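Local coordinates for FACT-Spt16 (Cicer arietinum, PDB 5CE6), which is a subunit of the FACT histone-chaperone complex, with an N-terminal domain probably linked to binding of histones H3-H4, at residues A138-I143 / D171-K176; L73-L78 / Y306-S311; F80-T85 / S104-V109. All coordinates share one frame; numbering follows the deposited sequence.

Interactions 1 and 3 both belong to the N-terminal lobe, where they bind helices and loops around one mixed six-stranded sheet; their centres lie about 19 Å apart without touching. Interaction 2 joins that lobe to the metallopeptidase-like (M24) region. Along the chain, 73-78 comes first, then interactions 3 and 1, and 306-311 arrives last, so the long-range contact encloses the two local ones. Interactions 2 and 3 are neighbours, about 15 Å between centres, and meet where helix 69-78 runs into the loop at F80. The helix belongs to the lobe's own packing and also supplies one contact with the M24-related region, while interaction 1 lies about 27 Å from interaction 2, centre to centre.

Interaction 1: A138-I143 / D171-K176; sequences AIIRAI and DLWAEK
I140 and W173 meet between two helices whose local axes stay 12.0 Å apart, a separation bridged here by the long side chains of these two residues. The indole does most of the bridging. With its CG anti to the backbone N (chi1 174°), W173 sends its six-membered ring across to the other helix, and I140 runs alongside it in the opposing direction. The methyl CD1 of I140 reaches W173 CZ3 at 3.7 Å, while I140 CG1 lies 3.9 Å from the same carbon. The methyl approaches the ring obliquely.

I140 CD1 also touches the aliphatic base of K176, 3.8 Å from CB, so this one methyl meets both the indole and the lysine, from directions about at right angles. K176 then bends its ammonium group elsewhere, into a salt bridge with D137 on the partner helix. I139 adds a looser contact, its CG2 standing 4.1 Å from W173 CH2.

The local axes cross at -35°, and the contact between the two segments is apolar. I139 and W173 also rest on strand 85-89, both at V88. Such a pair of helices laid side by side over one face of a mixed sheet is characteristic of layered alpha/beta folds.

Interaction 2: L73-L78 / Y306-S311; sequences LFLWLL and YKSYCS
L75 and S308 are turned in the same sense, each with its gamma atom anti to the carbonyl carbon: chi1 is -73° for L75 CG and -60° for S308 OG. Because both CB atoms already point across the gap, these torsions bring the forked end of the leucine against the serine hydroxymethyl. The nearest approach is L75 CD2 to S308 OG, 3.6 Å, with the second methyl, CD1, 3.9 Å from the same oxygen. S308 CB also lies 4.1 Å from L75 CD1. Both methyls therefore rest on the same side of the hydroxyl oxygen in van der Waals contact, and no hydrogen bond joins the segments.

S308 can present itself in this way because it occupies a tight corner. Y306 to Y309 form a type I' turn, with K307 and S308 both at positive phi, and the end residues exchange backbone bonds: Y306 N to Y309 O at 2.8 Å and Y309 N to Y306 O at 2.9 Å. This is a two-residue beta hairpin joining strands 296-306 and 309-319. It belongs to the region related to the M24 metallopeptidases, whose catalytic domain has the pita-bread fold, and its tip meets helix 69-78 of the N-terminal lobe.

A second, looser approach lies beside the first. The hydroxyl of Y309 comes to the edge of the W76 indole, near the ring plane, with OH 4.4 Å from CD1. That hydroxyl is hydrogen-bonded to E202 on helix 200-230. The W76 ring is itself placed by a cation-pi contact with R32 and an edge-to-face contact with F195. Separately, the backbone carbonyl of W76 accepts a hydrogen bond from R32 NH1, which anchors the helix backbone.

Interaction 3: F80-T85 / S104-V109; sequences FEFPET and SILESV
F82 and L106 lie alongside each other with their side chains running in opposing directions, and the far end of the phenyl ring fits against the leucine fork. CE2 of F82 is 3.8 Å from L106 CG, and F82 CZ is 3.8 Å from L106 CD2. The other methyl, CD1, lies 4.0 Å from F82 CE2, so the branch point and both methyls of L106 take part. The leucine approaches the ring obliquely. I105, one residue earlier on the helix, adds a marginal contact from its CG2 to F82 CZ.

Beyond the ring, L106 also touches L78, V96 and L123, joining helix 69-78 to strands 93-98 and 120-125. Cutting L106 back to an alanine is likely to leave the end of the F82 ring without its main cover from this helix and to open a gap toward those three side chains.

Each segment also carries a short-range side-chain bond to its own backbone. S108 OG donates to I105 O at 3.0 Å, nearly along the C=O axis (173°). In the loop, T85 OG1 donates to P83 O over 3.0 Å from well above the carbonyl plane, at a C=O...donor angle of 123°; this bond ties the start of strand 85-89 to the loop before it. E84, at positive phi, and T85 both face C58 on strand 53-58. That pairing is a G1 beta bulge, here at the point where the loop carrying F82 enters the sheet.

Interaction 1: A138-I143 / D171-K176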
loop_
_atom_site.group_PDB
_atom_site.type_symbol
_atom_site.label_atom_id
_atom_site.label_comp_id
_atom_site.label_asym_id
_atom_site.label_seq_id
_atom_site.Cartn_x
_atom_site.Cartn_y
_atom_site.Cartn_z
ATOM N N ALA A 138 28.452 -14.103 -13.647
ATOM C CA ALA A 138 29.232 -14.410 -12.448
ATOM C C ALA A 138 28.309 -14.699 -11.265
ATOM O O ALA A 138 28.519 -15.654 -10.515
ATOM C CB ALA A 138 30.169 -13.270 -12.120
ATOM N N ILE A 139 27.294 -13.859 -11.099
ATOM C CA ILE A 139 26.308 -14.057 -10.041
ATOM C C ILE A 139 25.602 -15.407 -10.205
ATOM O O ILE A 139 25.420 -16.151 -9.236
ATOM C CB ILE A 139 25.266 -12.911 -10.008
ATOM C CG1 ILE A 139 25.939 -11.582 -9.661
ATOM C CG2 ILE A 139 24.174 -13.217 -9.015
ATOM C CD1 ILE A 139 24.976 -10.413 -9.553
ATOM N N ILE A 140 25.221 -15.722 -11.440
ATOM C CA ILE A 140 24.558 -16.986 -11.741
ATOM C C ILE A 140 25.464 -18.191 -11.449
ATOM O O ILE A 140 25.001 -19.212 -10.930
ATOM C CB ILE A 140 24.000 -16.987 -13.190
ATOM C CG1 ILE A 140 22.744 -16.106 -13.263
ATOM C CG2 ILE A 140 23.683 -18.400 -13.656
ATOM C CD1 ILE A 140 22.527 -15.425 -14.611
ATOM N N ARG A 141 26.759 -18.062 -11.741
ATOM C CA ARG A 141 27.726 -19.103 -11.383
ATOM C C ARG A 141 27.854 -19.307 -9.871
ATOM O O ARG A 141 27.993 -20.437 -9.403
ATOM C CB ARG A 141 29.106 -18.804 -11.974
ATOM C CG ARG A 141 29.198 -18.991 -13.478
ATOM C CD ARG A 141 30.651 -19.111 -13.925
ATOM N NE ARG A 141 31.444 -17.962 -13.495
ATOM C CZ ARG A 141 31.525 -16.814 -14.162
ATOM N NH1 ARG A 141 30.864 -16.649 -15.302
ATOM N NH2 ARG A 141 32.271 -15.826 -13.688
ATOM N N ALA A 142 27.820 -18.215 -9.114
ATOM C CA ALA A 142 27.932 -18.298 -7.658
ATOM C C ALA A 142 26.734 -19.015 -7.051
ATOM O O ALA A 142 26.891 -19.838 -6.154
ATOM C CB ALA A 142 28.093 -16.916 -7.047
ATOM N N ILE A 143 25.538 -18.683 -7.533
ATOM C CA ILE A 143 24.313 -19.355 -7.113
ATOM C C ILE A 143 24.450 -20.868 -7.289
ATOM O O ILE A 143 24.145 -21.642 -6.379
ATOM C CB ILE A 143 23.093 -18.858 -7.923
ATOM C CG1 ILE A 143 22.794 -17.387 -7.623
ATOM C CG2 ILE A 143 21.860 -19.708 -7.640
ATOM C CD1 ILE A 143 21.739 -16.785 -8.537
ATOM N N ASP A 171 15.518 -6.512 -18.006
ATOM C CA ASP A 171 15.182 -7.339 -19.163
ATOM C C ASP A 171 16.222 -8.431 -19.369
ATOM O O ASP A 171 15.889 -9.609 -19.530
ATOM C CB ASP A 171 15.092 -6.485 -20.433
ATOM C CG ASP A 171 13.753 -5.794 -20.586
ATOM O OD1 ASP A 171 12.773 -6.243 -19.953
ATOM O OD2 ASP A 171 13.681 -4.810 -21.353
ATOM N N LEU A 172 17.489 -8.030 -19.360
ATOM C CA LEU A 172 18.578 -8.967 -19.567
ATOM C C LEU A 172 18.638 -9.986 -18.432
ATOM O O LEU A 172 18.784 -11.191 -18.668
ATOM C CB LEU A 172 19.909 -8.217 -19.699
ATOM C CG LEU A 172 21.163 -9.073 -19.890
ATOM C CD1 LEU A 172 21.010 -9.974 -21.101
ATOM C CD2 LEU A 172 22.411 -8.204 -20.032
ATOM N N TRP A 173 18.514 -9.497 -17.201
ATOM C CA TRP A 173 18.587 -10.355 -16.029
ATOM C C TRP A 173 17.493 -11.415 -16.066
ATOM O O TRP A 173 17.751 -12.594 -15.825
ATOM C CB TRP A 173 18.487 -9.513 -14.750
ATOM C CG TRP A 173 18.408 -10.313 -13.477
ATOM C CD1 TRP A 173 17.366 -10.339 -12.589
ATOM C CD2 TRP A 173 19.406 -11.195 -12.942
ATOM N NE1 TRP A 173 17.652 -11.181 -11.546
ATOM C CE2 TRP A 173 18.899 -11.717 -11.733
ATOM C CE3 TRP A 173 20.680 -11.592 -13.368
ATOM C CZ2 TRP A 173 19.621 -12.619 -10.944
ATOM C CZ3 TRP A 173 21.396 -12.491 -12.583
ATOM C CH2 TRP A 173 20.865 -12.991 -11.384
ATOM N N ALA A 174 16.272 -10.988 -16.368
ATOM C CA ALA A 174 15.151 -11.914 -16.447
ATOM C C ALA A 174 15.404 -12.970 -17.514
ATOM O O ALA A 174 15.087 -14.147 -17.320
ATOM C CB ALA A 174 13.856 -11.165 -16.729
ATOM N N GLU A 175 15.993 -12.551 -18.634
ATOM C CA GLU A 175 16.308 -13.474 -19.721
ATOM C C GLU A 175 17.394 -14.461 -19.310
ATOM O O GLU A 175 17.338 -15.639 -19.659
ATOM C CB GLU A 175 16.724 -12.714 -20.987
ATOM C CG GLU A 175 16.970 -13.616 -22.194
ATOM C CD GLU A 175 16.676 -12.933 -23.522
ATOM O OE1 GLU A 175 16.836 -11.695 -23.612
ATOM O OE2 GLU A 175 16.277 -13.640 -24.475
ATOM N N LYS A 176 18.377 -13.977 -18.554
ATOM C CA LYS A 176 19.471 -14.825 -18.096
ATOM C C LYS A 176 19.036 -15.828 -17.022
ATOM O O LYS A 176 19.538 -16.954 -16.977
ATOM C CB LYS A 176 20.644 -13.974 -17.599
ATOM C CG LYS A 176 21.440 -13.324 -18.728
ATOM C CD LYS A 176 22.721 -12.667 -18.229
ATOM C CE LYS A 176 23.610 -12.202 -19.386
ATOM N NZ LYS A 176 24.192 -13.331 -20.149
#

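Interaction 2: L73-L78 / Y306-S311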
loop_
_atom_site.group_PDB
_atom_site.type_symbol
_atom_site.label_atom_id
_atom_site.label_comp_id
_atom_site.label_asym_id
_atom_site.label_seq_id
_atom_site.Cartn_x
_atom_site.Cartn_y
_atom_site.Cartn_z
ATOM N N LEU A 73 11.513 -4.092 -0.463
ATOM C CA LEU A 73 12.579 -4.829 0.215
ATOM C C LEU A 73 13.822 -3.966 0.420
ATOM O O LEU A 73 14.392 -3.949 1.514
ATOM C CB LEU A 73 12.936 -6.123 -0.523
ATOM C CG LEU A 73 14.031 -6.930 0.173
ATOM C CD1 LEU A 73 13.592 -7.367 1.560
ATOM C CD2 LEU A 73 14.473 -8.127 -0.662
ATOM N N PHE A 74 14.252 -3.263 -0.631
ATOM C CA PHE A 74 15.371 -2.337 -0.489
ATOM C C PHE A 74 15.122 -1.271 0.574
ATOM O O PHE A 74 16.001 -0.992 1.376
ATOM C CB PHE A 74 15.721 -1.666 -1.820
ATOM C CG PHE A 74 16.551 -2.514 -2.731
ATOM C CD1 PHE A 74 17.931 -2.584 -2.566
ATOM C CD2 PHE A 74 15.968 -3.202 -3.778
ATOM C CE1 PHE A 74 18.712 -3.354 -3.418
ATOM C CE2 PHE A 74 16.741 -3.971 -4.645
ATOM C CZ PHE A 74 18.110 -4.047 -4.466
ATOM N N LEU A 75 13.930 -0.674 0.573
ATOM C CA LEU A 75 13.574 0.315 1.591
ATOM C C LEU A 75 13.559 -0.295 2.992
ATOM O O LEU A 75 14.033 0.311 3.960
ATOM C CB LEU A 75 12.198 0.932 1.264
ATOM C CG LEU A 75 12.222 1.908 0.085
ATOM C CD1 LEU A 75 10.811 2.221 -0.388
ATOM C CD2 LEU A 75 12.923 3.191 0.487
ATOM N N TRP A 76 13.008 -1.499 3.099
ATOM C CA TRP A 76 12.897 -2.185 4.377
ATOM C C TRP A 76 14.275 -2.516 4.921
ATOM O O TRP A 76 14.584 -2.259 6.089
ATOM C CB TRP A 76 12.075 -3.463 4.189
ATOM C CG TRP A 76 11.776 -4.228 5.446
ATOM C CD1 TRP A 76 10.894 -3.880 6.435
ATOM C CD2 TRP A 76 12.322 -5.496 5.822
ATOM N NE1 TRP A 76 10.879 -4.848 7.413
ATOM C CE2 TRP A 76 11.741 -5.855 7.056
ATOM C CE3 TRP A 76 13.252 -6.363 5.233
ATOM C CZ2 TRP A 76 12.070 -7.040 7.717
ATOM C CZ3 TRP A 76 13.566 -7.539 5.881
ATOM C CH2 TRP A 76 12.984 -7.867 7.114
ATOM N N LEU A 77 15.121 -3.062 4.055
ATOM C CA LEU A 77 16.427 -3.556 4.475
ATOM C C LEU A 77 17.438 -2.419 4.671
ATOM O O LEU A 77 18.178 -2.389 5.669
ATOM C CB LEU A 77 16.946 -4.560 3.436
ATOM C CG LEU A 77 17.839 -5.732 3.843
ATOM C CD1 LEU A 77 17.240 -6.512 5.006
ATOM C CD2 LEU A 77 18.051 -6.659 2.654
ATOM N N LEU A 78 17.455 -1.484 3.720
ATOM C CA LEU A 78 18.529 -0.492 3.616
ATOM C C LEU A 78 18.080 0.943 3.891
ATOM O O LEU A 78 18.910 1.823 4.127
ATOM C CB LEU A 78 19.177 -0.570 2.230
ATOM C CG LEU A 78 19.895 -1.890 1.927
ATOM C CD1 LEU A 78 20.099 -2.082 0.431
ATOM C CD2 LEU A 78 21.224 -1.947 2.650
ATOM N N TYR A 306 4.952 8.568 4.977
ATOM C CA TYR A 306 5.944 9.141 5.870
ATOM C C TYR A 306 7.116 8.187 6.047
ATOM O O TYR A 306 6.935 7.054 6.482
ATOM C CB TYR A 306 5.330 9.480 7.233
ATOM C CG TYR A 306 6.289 10.214 8.153
ATOM C CD1 TYR A 306 6.581 11.560 7.953
ATOM C CD2 TYR A 306 6.893 9.567 9.226
ATOM C CE1 TYR A 306 7.452 12.242 8.797
ATOM C CE2 TYR A 306 7.759 10.238 10.073
ATOM C CZ TYR A 306 8.034 11.573 9.855
ATOM O OH TYR A 306 8.908 12.244 10.688
ATOM N N LYS A 307 8.314 8.655 5.709
ATOM C CA LYS A 307 9.504 7.805 5.691
ATOM C C LYS A 307 9.239 6.484 4.968
ATOM O O LYS A 307 9.683 5.416 5.409
ATOM C CB LYS A 307 10.057 7.586 7.106
ATOM C CG LYS A 307 10.558 8.872 7.767
ATOM C CD LYS A 307 11.033 8.639 9.193
ATOM C CE LYS A 307 12.257 7.749 9.239
ATOM N NZ LYS A 307 13.423 8.386 8.556
ATOM N N SER A 308 8.527 6.590 3.844
ATOM C CA SER A 308 8.142 5.466 2.978
ATOM C C SER A 308 6.951 4.636 3.444
ATOM O O SER A 308 6.540 3.733 2.729
ATOM C CB SER A 308 9.321 4.546 2.628
ATOM O OG SER A 308 10.333 5.274 1.957
ATOM N N TYR A 309 6.398 4.942 4.621
ATOM C CA TYR A 309 5.254 4.187 5.145
ATOM C C TYR A 309 3.940 4.853 4.790
ATOM O O TYR A 309 3.740 6.031 5.087
ATOM C CB TYR A 309 5.377 3.962 6.666
ATOM C CG TYR A 309 6.443 2.938 6.940
ATOM C CD1 TYR A 309 7.787 3.307 6.988
ATOM C CD2 TYR A 309 6.122 1.588 7.055
ATOM C CE1 TYR A 309 8.781 2.369 7.179
ATOM C CE2 TYR A 309 7.120 0.633 7.252
ATOM C CZ TYR A 309 8.439 1.033 7.303
ATOM O OH TYR A 309 9.429 0.096 7.493
ATOM N N CYS A 310 3.057 4.084 4.163
ATOM C CA CYS A 310 1.817 4.609 3.608
ATOM C C CYS A 310 0.693 4.634 4.635
ATOM O O CYS A 310 0.735 3.948 5.660
ATOM C CB CYS A 310 1.346 3.750 2.424
ATOM S SG CYS A 310 2.474 3.725 1.015
ATOM N N SER A 311 -0.329 5.425 4.323
ATOM C CA SER A 311 -1.556 5.487 5.110
ATOM C C SER A 311 -2.654 5.850 4.144
ATOM O O SER A 311 -2.380 6.247 3.009
ATOM C CB SER A 311 -1.455 6.527 6.234
ATOM O OG SER A 311 -1.292 7.838 5.700
#

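Interaction 3: F80-T85 / S104-V109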
loop_
_atom_site.group_PDB
_atom_site.type_symbol
_atom_site.label_atom_id
_atom_site.label_comp_id
_atom_site.label_asym_id
_atom_site.label_seq_id
_atom_site.Cartn_x
_atom_site.Cartn_y
_atom_site.Cartn_z
ATOM N N PHE A 80 16.632 2.954 1.810
ATOM C CA PHE A 80 16.713 3.771 0.602
ATOM C C PHE A 80 16.417 2.927 -0.625
ATOM O O PHE A 80 16.609 1.709 -0.615
ATOM C CB PHE A 80 18.118 4.379 0.427
ATOM C CG PHE A 80 18.552 5.259 1.561
ATOM C CD1 PHE A 80 18.166 6.591 1.613
ATOM C CD2 PHE A 80 19.351 4.751 2.577
ATOM C CE1 PHE A 80 18.569 7.401 2.663
ATOM C CE2 PHE A 80 19.755 5.551 3.629
ATOM C CZ PHE A 80 19.366 6.879 3.672
ATOM N N GLU A 81 15.946 3.576 -1.679
ATOM C CA GLU A 81 15.777 2.909 -2.957
ATOM C C GLU A 81 17.131 2.740 -3.615
ATOM O O GLU A 81 18.018 3.583 -3.459
ATOM C CB GLU A 81 14.890 3.727 -3.886
ATOM C CG GLU A 81 13.421 3.739 -3.512
ATOM C CD GLU A 81 12.570 4.405 -4.570
ATOM O OE1 GLU A 81 12.477 3.868 -5.695
ATOM O OE2 GLU A 81 11.993 5.470 -4.275
ATOM N N PHE A 82 17.270 1.657 -4.371
ATOM C CA PHE A 82 18.457 1.410 -5.183
ATOM C C PHE A 82 17.990 1.078 -6.593
ATOM O O PHE A 82 17.855 -0.093 -6.956
ATOM C CB PHE A 82 19.279 0.259 -4.588
ATOM C CG PHE A 82 20.126 0.655 -3.395
ATOM C CD1 PHE A 82 19.553 0.855 -2.142
ATOM C CD2 PHE A 82 21.500 0.802 -3.526
ATOM C CE1 PHE A 82 20.338 1.211 -1.049
ATOM C CE2 PHE A 82 22.293 1.156 -2.441
ATOM C CZ PHE A 82 21.714 1.356 -1.198
ATOM N N PRO A 83 17.710 2.114 -7.400
ATOM C CA PRO A 83 17.213 1.874 -8.757
ATOM C C PRO A 83 18.291 1.225 -9.617
ATOM O O PRO A 83 19.479 1.336 -9.299
ATOM C CB PRO A 83 16.902 3.284 -9.275
ATOM C CG PRO A 83 16.806 4.147 -8.046
ATOM C CD PRO A 83 17.797 3.550 -7.090
ATOM N N GLU A 84 17.868 0.558 -10.688
ATOM C CA GLU A 84 18.759 -0.182 -11.578
ATOM C C GLU A 84 19.785 -1.029 -10.810
ATOM O O GLU A 84 20.992 -0.988 -11.079
ATOM C CB GLU A 84 19.436 0.751 -12.587
ATOM C CG GLU A 84 19.873 0.051 -13.858
ATOM C CD GLU A 84 20.450 0.999 -14.886
ATOM O OE1 GLU A 84 21.318 1.825 -14.526
ATOM O OE2 GLU A 84 20.029 0.911 -16.058
ATOM N N THR A 85 19.278 -1.797 -9.848
ATOM C CA THR A 85 20.121 -2.631 -9.001
ATOM C C THR A 85 19.527 -4.030 -8.914
ATOM O O THR A 85 18.316 -4.190 -8.791
ATOM C CB THR A 85 20.258 -2.026 -7.586
ATOM O OG1 THR A 85 20.937 -0.767 -7.665
ATOM C CG2 THR A 85 21.043 -2.942 -6.659
ATOM N N SER A 104 29.896 1.973 -3.405
ATOM C CA SER A 104 30.673 2.651 -2.368
ATOM C C SER A 104 29.813 2.848 -1.124
ATOM O O SER A 104 30.307 2.837 0.000
ATOM C CB SER A 104 31.178 4.002 -2.870
ATOM O OG SER A 104 32.068 3.840 -3.960
ATOM N N ILE A 105 28.515 3.022 -1.342
ATOM C CA ILE A 105 27.570 3.163 -0.248
ATOM C C ILE A 105 27.381 1.825 0.464
ATOM O O ILE A 105 27.362 1.763 1.695
ATOM C CB ILE A 105 26.215 3.684 -0.761
ATOM C CG1 ILE A 105 26.376 5.090 -1.339
ATOM C CG2 ILE A 105 25.179 3.677 0.360
ATOM C CD1 ILE A 105 25.191 5.553 -2.157
ATOM N N LEU A 106 27.266 0.753 -0.314
ATOM C CA LEU A 106 27.012 -0.577 0.241
ATOM C C LEU A 106 28.224 -1.200 0.930
ATOM O O LEU A 106 28.090 -2.201 1.630
ATOM C CB LEU A 106 26.463 -1.516 -0.837
ATOM C CG LEU A 106 25.042 -1.216 -1.299
ATOM C CD1 LEU A 106 24.643 -2.057 -2.499
ATOM C CD2 LEU A 106 24.047 -1.430 -0.157
ATOM N N GLU A 107 29.406 -0.618 0.732
ATOM C CA GLU A 107 30.603 -1.084 1.435
ATOM C C GLU A 107 30.371 -1.178 2.944
ATOM O O GLU A 107 30.886 -2.077 3.608
ATOM C CB GLU A 107 31.792 -0.163 1.148
ATOM C CG GLU A 107 32.435 -0.382 -0.210
ATOM C CD GLU A 107 33.180 -1.701 -0.298
ATOM O OE1 GLU A 107 33.545 -2.252 0.762
ATOM O OE2 GLU A 107 33.401 -2.185 -1.427
ATOM N N SER A 108 29.569 -0.260 3.469
ATOM C CA SER A 108 29.372 -0.138 4.910
ATOM C C SER A 108 28.563 -1.277 5.535
ATOM O O SER A 108 28.589 -1.456 6.751
ATOM C CB SER A 108 28.705 1.200 5.240
ATOM O OG SER A 108 27.410 1.274 4.673
ATOM N N VAL A 109 27.843 -2.038 4.716
ATOM C CA VAL A 109 27.023 -3.129 5.245
ATOM C C VAL A 109 27.716 -4.497 5.171
ATOM O O VAL A 109 27.168 -5.500 5.618
ATOM C CB VAL A 109 25.611 -3.167 4.597
ATOM C CG1 VAL A 109 24.895 -1.849 4.807
ATOM C CG2 VAL A 109 25.694 -3.460 3.119
#